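Potential RNA-dependent RNA polymerase (Human picobirnavirus, PDB 5I62) catalyses template-directed RNA synthesis from ribonucleoside triphosphates, and is probably involved in both transcription and replication of the viral RNA genome. Local coordinates at residues A[54-58]-A[456-460]; A[157-162]-A[208-213]; A[331-336]-A[354-360]. One frame throughout, in Å; residues are numbered along the deposited sequence.

Interaction 1 of 3, residues A[54-58]-A[456-460]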
ATOM      1  N   LYS A  54       8.172 -21.848  20.888  1.00 31.59           N
ATOM      2  CA  LYS A  54       8.360 -22.767  19.775  1.00 32.14           C
ATOM      3  C   LYS A  54       9.049 -22.111  18.570  1.00 28.67           C
ATOM      4  O   LYS A  54       9.830 -22.772  17.873  1.00 34.65           O
ATOM      5  CB  LYS A  54       7.027 -23.349  19.307  1.00 30.95           C
ATOM      6  CG  LYS A  54       5.807 -23.125  20.011  1.00 46.33           C
ATOM      7  CD  LYS A  54       4.676 -23.994  19.479  1.00 47.91           C
ATOM      8  CE  LYS A  54       3.472 -23.461  20.174  1.00 47.86           C
ATOM      9  NZ  LYS A  54       2.398 -24.233  19.713  1.00 53.45           N
ATOM     10  N   LEU A  55       8.778 -20.822  18.318  1.00 29.11           N
ATOM     11  CA  LEU A  55       9.459 -20.107  17.239  1.00 25.69           C
ATOM     12  C   LEU A  55      10.967 -20.200  17.397  1.00 31.60           C
ATOM     13  O   LEU A  55      11.693 -20.464  16.430  1.00 30.18           O
ATOM     14  CB  LEU A  55       9.033 -18.642  17.226  1.00 25.47           C
ATOM     15  CG  LEU A  55       9.599 -17.812  16.068  1.00 24.67           C
ATOM     16  CD1 LEU A  55       9.175 -18.424  14.751  1.00 26.42           C
ATOM     17  CD2 LEU A  55       9.162 -16.356  16.157  1.00 24.35           C
ATOM     18  N   VAL A  56      11.439 -20.036  18.633  1.00 32.93           N
ATOM     19  CA  VAL A  56      12.851 -19.910  18.946  1.00 34.07           C
ATOM     20  C   VAL A  56      13.650 -21.115  18.461  1.00 33.81           C
ATOM     21  O   VAL A  56      14.868 -21.020  18.288  1.00 37.36           O
ATOM     22  CB  VAL A  56      12.992 -19.687  20.461  1.00 35.46           C
ATOM     23  CG1 VAL A  56      12.958 -21.018  21.207  1.00 35.66           C
ATOM     24  CG2 VAL A  56      14.234 -18.886  20.781  1.00 43.48           C
ATOM     25  N   SER A  57      12.979 -22.239  18.201  1.00 30.97           N
ATOM     26  CA  SER A  57      13.623 -23.438  17.688  1.00 32.62           C
ATOM     27  C   SER A  57      14.293 -23.239  16.326  1.00 37.83           C
ATOM     28  O   SER A  57      15.137 -24.058  15.941  1.00 36.86           O
ATOM     29  CB  SER A  57      12.590 -24.561  17.615  1.00 34.94           C
ATOM     30  OG  SER A  57      11.693 -24.363  16.534  1.00 34.94           O
ATOM     31  N   ILE A  58      13.931 -22.195  15.575  1.00 34.40           N
ATOM     32  CA  ILE A  58      14.574 -21.973  14.277  1.00 34.28           C
ATOM     33  C   ILE A  58      15.846 -21.144  14.369  1.00 31.73           C
ATOM     34  O   ILE A  58      16.517 -20.959  13.347  1.00 29.52           O
ATOM     35  CB  ILE A  58      13.653 -21.253  13.271  1.00 34.88           C
ATOM     36  CG1 ILE A  58      13.368 -19.837  13.769  1.00 35.95           C
ATOM     37  CG2 ILE A  58      12.373 -22.026  13.057  1.00 36.82           C
ATOM     38  CD1 ILE A  58      12.579 -18.955  12.835  1.00 33.07           C
ATOM     39  N   TYR A 456       4.912 -20.094   3.794  1.00 20.60           N
ATOM     40  CA  TYR A 456       6.242 -20.647   3.553  1.00 23.29           C
ATOM     41  C   TYR A 456       7.121 -20.641   4.788  1.00 23.91           C
ATOM     42  O   TYR A 456       8.318 -20.931   4.685  1.00 25.13           O
ATOM     43  CB  TYR A 456       6.951 -19.902   2.430  1.00 25.44           C
ATOM     44  CG  TYR A 456       6.277 -20.046   1.101  1.00 21.92           C
ATOM     45  CD1 TYR A 456       6.168 -21.291   0.493  1.00 27.38           C
ATOM     46  CD2 TYR A 456       5.773 -18.942   0.440  1.00 26.12           C
ATOM     47  CE1 TYR A 456       5.559 -21.435  -0.728  1.00 28.25           C
ATOM     48  CE2 TYR A 456       5.172 -19.072  -0.786  1.00 29.77           C
ATOM     49  CZ  TYR A 456       5.070 -20.317  -1.367  1.00 32.21           C
ATOM     50  OH  TYR A 456       4.464 -20.453  -2.590  1.00 44.54           O
ATOM     51  N   HIS A 457       6.569 -20.287   5.941  1.00 20.63           N
ATOM     52  CA  HIS A 457       7.349 -20.256   7.161  1.00 20.15           C
ATOM     53  C   HIS A 457       7.758 -21.677   7.527  1.00 21.61           C
ATOM     54  O   HIS A 457       6.966 -22.610   7.364  1.00 22.40           O
ATOM     55  CB  HIS A 457       6.512 -19.628   8.277  1.00 22.23           C
ATOM     56  CG  HIS A 457       7.284 -19.177   9.478  1.00 23.53           C
ATOM     57  ND1 HIS A 457       7.760 -20.049  10.431  1.00 23.15           N
ATOM     58  CD2 HIS A 457       7.623 -17.936   9.902  1.00 20.68           C
ATOM     59  CE1 HIS A 457       8.372 -19.367  11.383  1.00 22.74           C
ATOM     60  NE2 HIS A 457       8.301 -18.082  11.086  1.00 20.96           N
ATOM     61  N   PRO A 458       8.973 -21.879   8.022  1.00 22.51           N
ATOM     62  CA  PRO A 458       9.387 -23.239   8.409  1.00 25.29           C
ATOM     63  C   PRO A 458       8.475 -23.880   9.447  1.00 30.30           C
ATOM     64  O   PRO A 458       8.354 -25.109   9.473  1.00 28.14           O
ATOM     65  CB  PRO A 458      10.809 -23.035   8.951  1.00 26.46           C
ATOM     66  CG  PRO A 458      10.888 -21.582   9.317  1.00 27.82           C
ATOM     67  CD  PRO A 458      10.018 -20.875   8.292  1.00 24.11           C
ATOM     68  N   LEU A 459       7.812 -23.080  10.289  1.00 28.05           N
ATOM     69  CA  LEU A 459       6.977 -23.586  11.375  1.00 24.38           C
ATOM     70  C   LEU A 459       5.491 -23.365  11.115  1.00 24.54           C
ATOM     71  O   LEU A 459       4.703 -23.246  12.054  1.00 24.36           O
ATOM     72  CB  LEU A 459       7.370 -22.938  12.697  1.00 25.68           C
ATOM     73  CG  LEU A 459       8.771 -23.250  13.215  1.00 29.28           C
ATOM     74  CD1 LEU A 459       8.985 -22.526  14.531  1.00 26.06           C
ATOM     75  CD2 LEU A 459       8.964 -24.746  13.379  1.00 33.89           C
ATOM     76  N   LYS A 460       5.090 -23.312   9.846  1.00 23.91           N
ATOM     77  CA  LYS A 460       3.718 -22.933   9.540  1.00 23.99           C
ATOM     78  C   LYS A 460       2.719 -23.946  10.090  1.00 27.06           C
ATOM     79  O   LYS A 460       1.610 -23.574  10.486  1.00 21.65           O
ATOM     80  CB  LYS A 460       3.541 -22.767   8.045  1.00 21.52           C
ATOM     81  CG  LYS A 460       3.847 -24.020   7.274  1.00 27.20           C
ATOM     82  CD  LYS A 460       3.742 -23.759   5.799  1.00 30.02           C
ATOM     83  CE  LYS A 460       4.167 -24.980   5.002  1.00 35.34           C
ATOM     84  NZ  LYS A 460       3.466 -25.015   3.699  1.00 36.33           N
TER
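Residues 54-58 continue on from helix 44-55 with helical backbone angles, and 456-460 lie in the loop that leads into helix 460-469. The contact between them is small and apolar, burying 217 Å² in all.

Lys-54 takes part through its backbone. Its O lies 3.5 Å from Leu-459 CD1, while the lysine tail leads away. The same O accepts bonds from Ser-57 N (3.2 Å) and Ser-57 OG (2.8 Å), which closes a turn. Leu-55 reaches across. Its CD1 is 3.6 Å from His-457 CE1, at the edge of the imidazole, and 4.1 Å from Leu-459 CD1. Val-56 points away. Ser-57 OG passes 3.8 Å from Leu-459 CD1. Ile-58 points toward the second segment. Its CG2 meets Leu-459 CD1 at 3.7 Å and Pro-458 CG at 4.0 Å. Leu-459 CD1 therefore sits among Lys-54 O, Leu-55, Ser-57 and Ile-58.

The second segment holds a type I turn from His-457 to Lys-460, with Lys-460 N to His-457 O at 3.2 Å. Leu-459 is the N-cap residue of the following helix. Its N donates to His-457 ND1 (3.0 Å). With NE2 bonded to Glu-69, both ring nitrogens are engaged, and CE1 faces Leu-55 CD1.

The contact joins the N-terminal part of the chain to a C-terminal region consistent with the polymerase thumb. Helix 63-73 packs against both sides: Leu-65 touches Ile-58 and Pro-458, and Glu-69 hydrogen-bonds His-457 NE2. Helix 419-427 adds Thr-419 and Met-420 beside Leu-55.

Interaction 2 of 3, residues A[157-162]-A[208-213]; sequences TIPCDV and FAVNIR
Strand 160-162 crosses helix 208-213 almost at a right angle (-89°, axes 8.1 Å apart). Cys-160 and Ala-209, like Val-162 and Val-210, have CA atoms 6.2 Å apart. The peptide before Pro-159 is cis.

Three bumps fill three hollows of the helix. Thr-157 (m) lies in the first: CG2 is 3.8 Å from Ile-212 CD1 and 4.1 Å from Ala-209 CB, and OG1 is 3.7 Å from Phe-208 CD2. Ile-158 CG2 flanks it, 3.6 Å from Ile-212 CD1. Cys-160 (p) fills the next, with SG 3.9 Å from Ala-209 CB and 4.2 Å from Arg-213 CG. Val-162 (m) takes the last: CG1 is 3.8 Å from Ala-209 CB and 4.1 Å from Val-210 CG2, and CG2 is 3.8 Å from Arg-213 CG. Ala-209 borders all three. Arg-213, chi1 to chi3 all m, folds over Cys-160 and Val-162.

The CA-to-CB bond of Asp-161 points away. One water joins its OD1 (2.6 Å), Val-162 O (2.6 Å) and Arg-213 NH2 (2.9 Å). Asp-161 OD2 makes a salt bridge with Arg-296; Arg-213 NH1 hydrogen-bonds Gln-216.

This is sheet-on-helix packing: strand 168-173 pairs with 160-165 and touches Ala-209 and Val-210; helices 129-135 and 150-157 flank Ile-212 and Phe-208.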
ATOM      1  N   THR A 157     -22.268  10.778 -11.888  1.00 22.66           N
ATOM      2  CA  THR A 157     -20.853  11.120 -11.943  1.00 22.74           C
ATOM      3  C   THR A 157     -20.324  11.201 -13.366  1.00 20.40           C
ATOM      4  O   THR A 157     -19.609  12.148 -13.710  1.00 22.85           O
ATOM      5  CB  THR A 157     -20.031  10.107 -11.129  1.00 18.61           C
ATOM      6  OG1 THR A 157     -20.476  10.126  -9.779  1.00 19.31           O
ATOM      7  CG2 THR A 157     -18.530  10.479 -11.142  1.00 19.13           C
ATOM      8  N   ILE A 158     -20.653  10.225 -14.201  1.00 20.75           N
ATOM      9  CA  ILE A 158     -20.154  10.219 -15.575  1.00 21.29           C
ATOM     10  C   ILE A 158     -21.240  10.684 -16.557  1.00 23.45           C
ATOM     11  O   ILE A 158     -22.413  10.498 -16.295  1.00 21.88           O
ATOM     12  CB  ILE A 158     -19.613   8.830 -15.956  1.00 22.71           C
ATOM     13  CG1 ILE A 158     -20.697   7.768 -15.857  1.00 23.65           C
ATOM     14  CG2 ILE A 158     -18.428   8.455 -15.065  1.00 23.66           C
ATOM     15  CD1 ILE A 158     -20.232   6.389 -16.376  1.00 25.01           C
ATOM     16  N   PRO A 159     -20.845  11.299 -17.687  1.00 26.14           N
ATOM     17  CA  PRO A 159     -19.456  11.607 -18.032  1.00 24.07           C
ATOM     18  C   PRO A 159     -18.909  12.744 -17.179  1.00 25.21           C
ATOM     19  O   PRO A 159     -19.677  13.602 -16.722  1.00 21.77           O
ATOM     20  CB  PRO A 159     -19.547  12.008 -19.509  1.00 27.73           C
ATOM     21  CG  PRO A 159     -20.891  12.657 -19.599  1.00 28.40           C
ATOM     22  CD  PRO A 159     -21.779  11.805 -18.713  1.00 29.37           C
ATOM     23  N   CYS A 160     -17.602  12.734 -16.940  1.00 20.04           N
ATOM     24  CA  CYS A 160     -16.985  13.721 -16.075  1.00 23.51           C
ATOM     25  C   CYS A 160     -15.706  14.251 -16.711  1.00 24.46           C
ATOM     26  O   CYS A 160     -15.080  13.602 -17.548  1.00 23.86           O
ATOM     27  CB  CYS A 160     -16.697  13.161 -14.665  1.00 20.04           C
ATOM     28  SG  CYS A 160     -15.624  11.693 -14.600  1.00 27.11           S
ATOM     29  N   ASP A 161     -15.361  15.469 -16.305  1.00 22.01           N
ATOM     30  CA  ASP A 161     -14.162  16.175 -16.730  1.00 20.33           C
ATOM     31  C   ASP A 161     -13.610  16.835 -15.480  1.00 21.73           C
ATOM     32  O   ASP A 161     -14.359  17.527 -14.784  1.00 19.79           O
ATOM     33  CB  ASP A 161     -14.488  17.217 -17.807  1.00 24.11           C
ATOM     34  CG  ASP A 161     -13.258  17.981 -18.289  1.00 30.52           C
ATOM     35  OD1 ASP A 161     -12.160  17.391 -18.340  1.00 28.81           O
ATOM     36  OD2 ASP A 161     -13.397  19.178 -18.617  1.00 33.88           O
ATOM     37  N   VAL A 162     -12.338  16.585 -15.156  1.00 16.73           N
ATOM     38  CA  VAL A 162     -11.717  17.152 -13.961  1.00 15.66           C
ATOM     39  C   VAL A 162     -10.428  17.862 -14.354  1.00 18.21           C
ATOM     40  O   VAL A 162      -9.717  17.411 -15.256  1.00 18.30           O
ATOM     41  CB  VAL A 162     -11.457  16.074 -12.872  1.00 18.26           C
ATOM     42  CG1 VAL A 162     -12.758  15.361 -12.463  1.00 13.64           C
ATOM     43  CG2 VAL A 162     -10.420  15.040 -13.349  1.00 11.99           C
ATOM     44  N   PHE A 208     -14.687  10.432  -6.635  1.00 14.39           N
ATOM     45  CA  PHE A 208     -14.954   9.409  -7.641  1.00 16.44           C
ATOM     46  C   PHE A 208     -14.577   9.895  -9.044  1.00 15.43           C
ATOM     47  O   PHE A 208     -13.915   9.179  -9.800  1.00 16.26           O
ATOM     48  CB  PHE A 208     -16.451   9.037  -7.555  1.00 16.45           C
ATOM     49  CG  PHE A 208     -16.845   7.761  -8.278  1.00 17.43           C
ATOM     50  CD1 PHE A 208     -15.910   6.823  -8.677  1.00 19.35           C
ATOM     51  CD2 PHE A 208     -18.202   7.506  -8.551  1.00 18.19           C
ATOM     52  CE1 PHE A 208     -16.301   5.660  -9.330  1.00 18.75           C
ATOM     53  CE2 PHE A 208     -18.589   6.353  -9.211  1.00 19.50           C
ATOM     54  CZ  PHE A 208     -17.638   5.427  -9.607  1.00 19.67           C
ATOM     55  N   ALA A 209     -14.989  11.120  -9.404  1.00 15.52           N
ATOM     56  CA  ALA A 209     -14.714  11.637 -10.747  1.00 16.69           C
ATOM     57  C   ALA A 209     -13.211  11.703 -11.030  1.00 17.09           C
ATOM     58  O   ALA A 209     -12.763  11.368 -12.138  1.00 14.71           O
ATOM     59  CB  ALA A 209     -15.353  13.017 -10.937  1.00 14.25           C
ATOM     60  N   VAL A 210     -12.416  12.142 -10.054  1.00 13.53           N
ATOM     61  CA  VAL A 210     -10.966  12.181 -10.256  1.00 14.88           C
ATOM     62  C   VAL A 210     -10.419  10.769 -10.422  1.00 15.80           C
ATOM     63  O   VAL A 210      -9.629  10.502 -11.335  1.00 16.03           O
ATOM     64  CB  VAL A 210     -10.255  12.922  -9.103  1.00 14.94           C
ATOM     65  CG1 VAL A 210      -8.704  12.889  -9.306  1.00 14.16           C
ATOM     66  CG2 VAL A 210     -10.734  14.362  -8.997  1.00 12.23           C
ATOM     67  N   ASN A 211     -10.825   9.847  -9.542  1.00 16.41           N
ATOM     68  CA  ASN A 211     -10.331   8.474  -9.626  1.00 15.63           C
ATOM     69  C   ASN A 211     -10.699   7.821 -10.961  1.00 19.17           C
ATOM     70  O   ASN A 211      -9.886   7.099 -11.547  1.00 16.71           O
ATOM     71  CB  ASN A 211     -10.864   7.644  -8.458  1.00 18.92           C
ATOM     72  CG  ASN A 211     -10.020   7.776  -7.202  1.00 21.08           C
ATOM     73  OD1 ASN A 211      -8.838   8.155  -7.252  1.00 24.56           O
ATOM     74  ND2 ASN A 211     -10.614   7.463  -6.077  1.00 20.22           N
ATOM     75  N   ILE A 212     -11.918   8.056 -11.460  1.00 15.56           N
ATOM     76  CA  ILE A 212     -12.283   7.559 -12.792  1.00 16.51           C
ATOM     77  C   ILE A 212     -11.319   8.087 -13.855  1.00 16.63           C
ATOM     78  O   ILE A 212     -10.795   7.329 -14.680  1.00 19.53           O
ATOM     79  CB  ILE A 212     -13.737   7.939 -13.134  1.00 20.26           C
ATOM     80  CG1 ILE A 212     -14.719   7.255 -12.187  1.00 19.44           C
ATOM     81  CG2 ILE A 212     -14.045   7.587 -14.599  1.00 19.97           C
ATOM     82  CD1 ILE A 212     -16.169   7.799 -12.311  1.00 18.21           C
ATOM     83  N   ARG A 213     -11.097   9.403 -13.879  1.00 16.40           N
ATOM     84  CA  ARG A 213     -10.238   9.963 -14.914  1.00 15.12           C
ATOM     85  C   ARG A 213      -8.810   9.431 -14.789  1.00 16.68           C
ATOM     86  O   ARG A 213      -8.176   9.091 -15.796  1.00 17.14           O
ATOM     87  CB  ARG A 213     -10.265  11.484 -14.848  1.00 17.16           C
ATOM     88  CG  ARG A 213     -11.545  12.082 -15.452  1.00 20.91           C
ATOM     89  CD  ARG A 213     -11.507  11.846 -16.927  1.00 26.31           C
ATOM     90  NE  ARG A 213     -10.845  12.931 -17.613  1.00 26.62           N
ATOM     91  CZ  ARG A 213     -10.117  12.823 -18.717  1.00 23.24           C
ATOM     92  NH1 ARG A 213      -9.902  11.652 -19.291  1.00 26.58           N
ATOM     93  NH2 ARG A 213      -9.588  13.918 -19.232  1.00 24.62           N
TER
HETATM   94  O   HOH W   1     -10.232  16.008 -17.353  1.00 24.41           O

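Interaction 3 of 3, residues A[331-336]-A[354-360]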
ATOM      1  N   GLU A 331       4.736   6.276  -8.207  1.00 16.68           N
ATOM      2  CA  GLU A 331       5.847   6.053  -7.296  1.00 15.77           C
ATOM      3  C   GLU A 331       6.725   4.903  -7.761  1.00 17.80           C
ATOM      4  O   GLU A 331       7.953   4.998  -7.713  1.00 16.40           O
ATOM      5  CB  GLU A 331       5.313   5.783  -5.899  1.00 17.46           C
ATOM      6  CG  GLU A 331       4.701   7.011  -5.269  1.00 18.18           C
ATOM      7  CD  GLU A 331       4.354   6.796  -3.820  1.00 25.04           C
ATOM      8  OE1 GLU A 331       4.348   5.627  -3.367  1.00 22.98           O
ATOM      9  OE2 GLU A 331       4.089   7.809  -3.136  1.00 25.14           O
ATOM     10  N   THR A 332       6.108   3.807  -8.212  1.00 15.94           N
ATOM     11  CA  THR A 332       6.871   2.630  -8.630  1.00 19.32           C
ATOM     12  C   THR A 332       7.707   2.923  -9.871  1.00 17.51           C
ATOM     13  O   THR A 332       8.873   2.507  -9.974  1.00 17.05           O
ATOM     14  CB  THR A 332       5.915   1.463  -8.879  1.00 17.51           C
ATOM     15  OG1 THR A 332       5.230   1.155  -7.661  1.00 19.20           O
ATOM     16  CG2 THR A 332       6.669   0.223  -9.359  1.00 17.99           C
ATOM     17  N   LEU A 333       7.121   3.635 -10.831  1.00 17.33           N
ATOM     18  CA  LEU A 333       7.849   4.023 -12.033  1.00 18.69           C
ATOM     19  C   LEU A 333       9.063   4.880 -11.681  1.00 19.20           C
ATOM     20  O   LEU A 333      10.170   4.653 -12.185  1.00 16.09           O
ATOM     21  CB  LEU A 333       6.916   4.781 -12.974  1.00 16.66           C
ATOM     22  CG  LEU A 333       5.805   4.022 -13.697  1.00 22.47           C
ATOM     23  CD1 LEU A 333       4.971   5.037 -14.472  1.00 21.31           C
ATOM     24  CD2 LEU A 333       6.395   2.976 -14.631  1.00 24.79           C
ATOM     25  N   VAL A 334       8.868   5.876 -10.812  1.00 16.20           N
ATOM     26  CA  VAL A 334       9.963   6.769 -10.456  1.00 16.33           C
ATOM     27  C   VAL A 334      10.987   6.052  -9.582  1.00 16.74           C
ATOM     28  O   VAL A 334      12.199   6.275  -9.714  1.00 15.84           O
ATOM     29  CB  VAL A 334       9.429   8.046  -9.781  1.00 18.81           C
ATOM     30  CG1 VAL A 334      10.605   8.900  -9.227  1.00 15.72           C
ATOM     31  CG2 VAL A 334       8.602   8.860 -10.767  1.00 15.87           C
ATOM     32  N   HIS A 335      10.526   5.188  -8.681  1.00 14.25           N
ATOM     33  CA  HIS A 335      11.446   4.393  -7.864  1.00 15.11           C
ATOM     34  C   HIS A 335      12.384   3.562  -8.743  1.00 18.10           C
ATOM     35  O   HIS A 335      13.584   3.436  -8.451  1.00 16.00           O
ATOM     36  CB  HIS A 335      10.628   3.507  -6.919  1.00 14.25           C
ATOM     37  CG  HIS A 335      11.399   2.915  -5.785  1.00 15.27           C
ATOM     38  ND1 HIS A 335      10.788   2.482  -4.630  1.00 17.40           N
ATOM     39  CD2 HIS A 335      12.719   2.647  -5.635  1.00 14.98           C
ATOM     40  CE1 HIS A 335      11.700   1.997  -3.805  1.00 17.64           C
ATOM     41  NE2 HIS A 335      12.879   2.082  -4.392  1.00 17.94           N
ATOM     42  N   ARG A 336      11.864   3.019  -9.848  1.00 15.98           N
ATOM     43  CA  ARG A 336      12.712   2.242 -10.742  1.00 17.91           C
ATOM     44  C   ARG A 336      13.790   3.126 -11.373  1.00 17.76           C
ATOM     45  O   ARG A 336      14.944   2.704 -11.494  1.00 15.10           O
ATOM     46  CB  ARG A 336      11.874   1.541 -11.807  1.00 19.31           C
ATOM     47  CG  ARG A 336      12.705   0.640 -12.757  1.00 16.37           C
ATOM     48  CD  ARG A 336      13.463  -0.453 -11.994  1.00 20.65           C
ATOM     49  NE  ARG A 336      13.744  -1.616 -12.841  1.00 19.57           N
ATOM     50  CZ  ARG A 336      14.116  -2.805 -12.380  1.00 20.18           C
ATOM     51  NH1 ARG A 336      14.272  -2.994 -11.075  1.00 16.10           N
ATOM     52  NH2 ARG A 336      14.314  -3.807 -13.223  1.00 17.33           N
ATOM     53  N   SER A 354      16.513  -6.665  -9.596  1.00 16.09           N
ATOM     54  CA  SER A 354      16.107  -5.765  -8.523  1.00 12.62           C
ATOM     55  C   SER A 354      14.614  -5.459  -8.672  1.00 13.06           C
ATOM     56  O   SER A 354      14.042  -5.551  -9.760  1.00 14.22           O
ATOM     57  CB  SER A 354      16.922  -4.467  -8.561  1.00 13.76           C
ATOM     58  OG  SER A 354      18.322  -4.749  -8.512  1.00 15.49           O
ATOM     59  N   GLN A 355      13.975  -5.087  -7.559  1.00 12.91           N
ATOM     60  CA  GLN A 355      12.531  -4.879  -7.545  1.00 14.73           C
ATOM     61  C   GLN A 355      12.186  -3.644  -6.724  1.00 16.74           C
ATOM     62  O   GLN A 355      12.913  -3.274  -5.796  1.00 14.78           O
ATOM     63  CB  GLN A 355      11.782  -6.078  -6.932  1.00 14.85           C
ATOM     64  CG  GLN A 355      11.936  -7.375  -7.651  1.00 18.57           C
ATOM     65  CD  GLN A 355      11.092  -8.459  -7.012  1.00 16.54           C
ATOM     66  OE1 GLN A 355      11.613  -9.427  -6.457  1.00 19.51           O
ATOM     67  NE2 GLN A 355       9.778  -8.281  -7.067  1.00 13.23           N
ATOM     68  N   CYS A 356      11.048  -3.030  -7.051  1.00 15.72           N
ATOM     69  CA  CYS A 356      10.506  -1.980  -6.203  1.00 16.23           C
ATOM     70  C   CYS A 356       8.987  -1.934  -6.331  1.00 18.58           C
ATOM     71  O   CYS A 356       8.410  -2.336  -7.343  1.00 18.54           O
ATOM     72  CB  CYS A 356      11.097  -0.599  -6.524  1.00 17.50           C
ATOM     73  SG  CYS A 356      11.025  -0.118  -8.254  1.00 20.72           S
ATOM     74  N   LEU A 357       8.358  -1.414  -5.287  1.00 17.96           N
ATOM     75  CA  LEU A 357       6.912  -1.259  -5.261  1.00 21.78           C
ATOM     76  C   LEU A 357       6.618  -0.119  -4.308  1.00 19.08           C
ATOM     77  O   LEU A 357       6.935  -0.225  -3.120  1.00 20.97           O
ATOM     78  CB  LEU A 357       6.213  -2.536  -4.805  1.00 21.41           C
ATOM     79  CG  LEU A 357       4.703  -2.348  -4.618  1.00 23.87           C
ATOM     80  CD1 LEU A 357       4.012  -2.321  -5.971  1.00 21.01           C
ATOM     81  CD2 LEU A 357       4.120  -3.432  -3.724  1.00 23.14           C
ATOM     82  N   GLY A 358       6.070   0.973  -4.829  1.00 18.71           N
ATOM     83  CA  GLY A 358       5.837   2.131  -3.981  1.00 18.67           C
ATOM     84  C   GLY A 358       7.128   2.563  -3.316  1.00 21.27           C
ATOM     85  O   GLY A 358       8.141   2.780  -3.996  1.00 20.25           O
ATOM     86  N   ASP A 359       7.124   2.633  -1.987  1.00 16.25           N
ATOM     87  CA  ASP A 359       8.295   3.054  -1.237  1.00 19.48           C
ATOM     88  C   ASP A 359       9.203   1.893  -0.833  1.00 21.71           C
ATOM     89  O   ASP A 359      10.143   2.109  -0.065  1.00 21.24           O
ATOM     90  CB  ASP A 359       7.878   3.855   0.011  1.00 20.60           C
ATOM     91  CG  ASP A 359       7.224   2.995   1.099  1.00 29.98           C
ATOM     92  OD1 ASP A 359       6.833   1.840   0.829  1.00 28.82           O
ATOM     93  OD2 ASP A 359       7.083   3.496   2.237  1.00 34.39           O
ATOM     94  N   ASP A 360       8.952   0.686  -1.336  1.00 18.57           N
ATOM     95  CA  ASP A 360       9.701  -0.501  -0.945  1.00 22.35           C
ATOM     96  C   ASP A 360      10.607  -0.945  -2.085  1.00 15.79           C
ATOM     97  O   ASP A 360      10.158  -1.017  -3.224  1.00 15.29           O
ATOM     98  CB  ASP A 360       8.763  -1.648  -0.572  1.00 21.15           C
ATOM     99  CG  ASP A 360       9.217  -2.377   0.657  1.00 34.30           C
ATOM    100  OD1 ASP A 360      10.257  -3.076   0.614  1.00 35.36           O
ATOM    101  OD2 ASP A 360       8.526  -2.216   1.685  1.00 49.49           O
TER
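This is a polar and ring-packed contact between helix 327-345 and a beta hairpin in the polymerase palm. The sequence Gly-358, Asp-359, Asp-360 is the GDD signature of motif C, and the helix is consistent with that of motif B. In polymerases of this family the motif C aspartates serve metal-dependent catalysis.

Strand 355-357 runs roughly antiparallel to the helix, at 148°, with axes 7.5 Å apart. The hairpin turns at a type II' turn from Leu-357 to Asp-360, closed by Leu-357 N to Asp-360 O and Asp-360 N to Leu-357 O, both 2.8 Å. Gly-358 has phi 56°, which favours glycine. Its CA lies 4.8 Å from Thr-332 CA and 3.8 Å from Glu-331 OE1.

Two side chains of the helix hold the peptide groups of Gly-358. Gly-358 N donates to Thr-332 OG1 (3.0 Å), which is also hydrogen-bonded to Asn-328 O. His-335 ND1 donates to Gly-358 O (2.7 Å, nearly linear). The His-335 ring also carries Cys-356 over one face: CB is 3.5 Å from the ring centroid, a CH-pi contact. Further along the helix, Arg-336 NH1 donates to Ser-354 O (2.9 Å), and its NE forms a salt bridge with Glu-117.

The CA-to-CB bonds of Asp-359 and Asp-360 point away from the helix. Phe-262 meets His-335 edge-to-face, and Glu-331 OE2 lies close to the like-charged Asp-266. Helix 271-284 packs on Leu-333 and Val-334. Strand 355-357 is an edge strand of the four-stranded antiparallel sheet within this chain, beside 360-363, and Tyr-398 of strand 395-398 touches Leu-357.

Overall arrangement
From the N terminus, the chain first passes 54-58, at the end of helix 44-55. Interaction 1 closes only 398 residues later, at 456-460, and the other two contacts nest inside its loop. Interaction 2 closes a shorter loop, from 157-162 to 208-213, made largely of strands. Interaction 3 follows in series, linking 331-336 to 354-360. No loops cross. Interactions 1 and 2 lie on opposite sides of the chain's centre, with centres 49 Å apart. Interaction 3 is more central, its centre 30 Å from that of interaction 1 and 27 Å from that of interaction 2. Interaction 1 joins regions far apart in sequence; interaction 2 packs strand 160-165 on helix 208-228; interaction 3 packs the palm hairpin on helix 327-345.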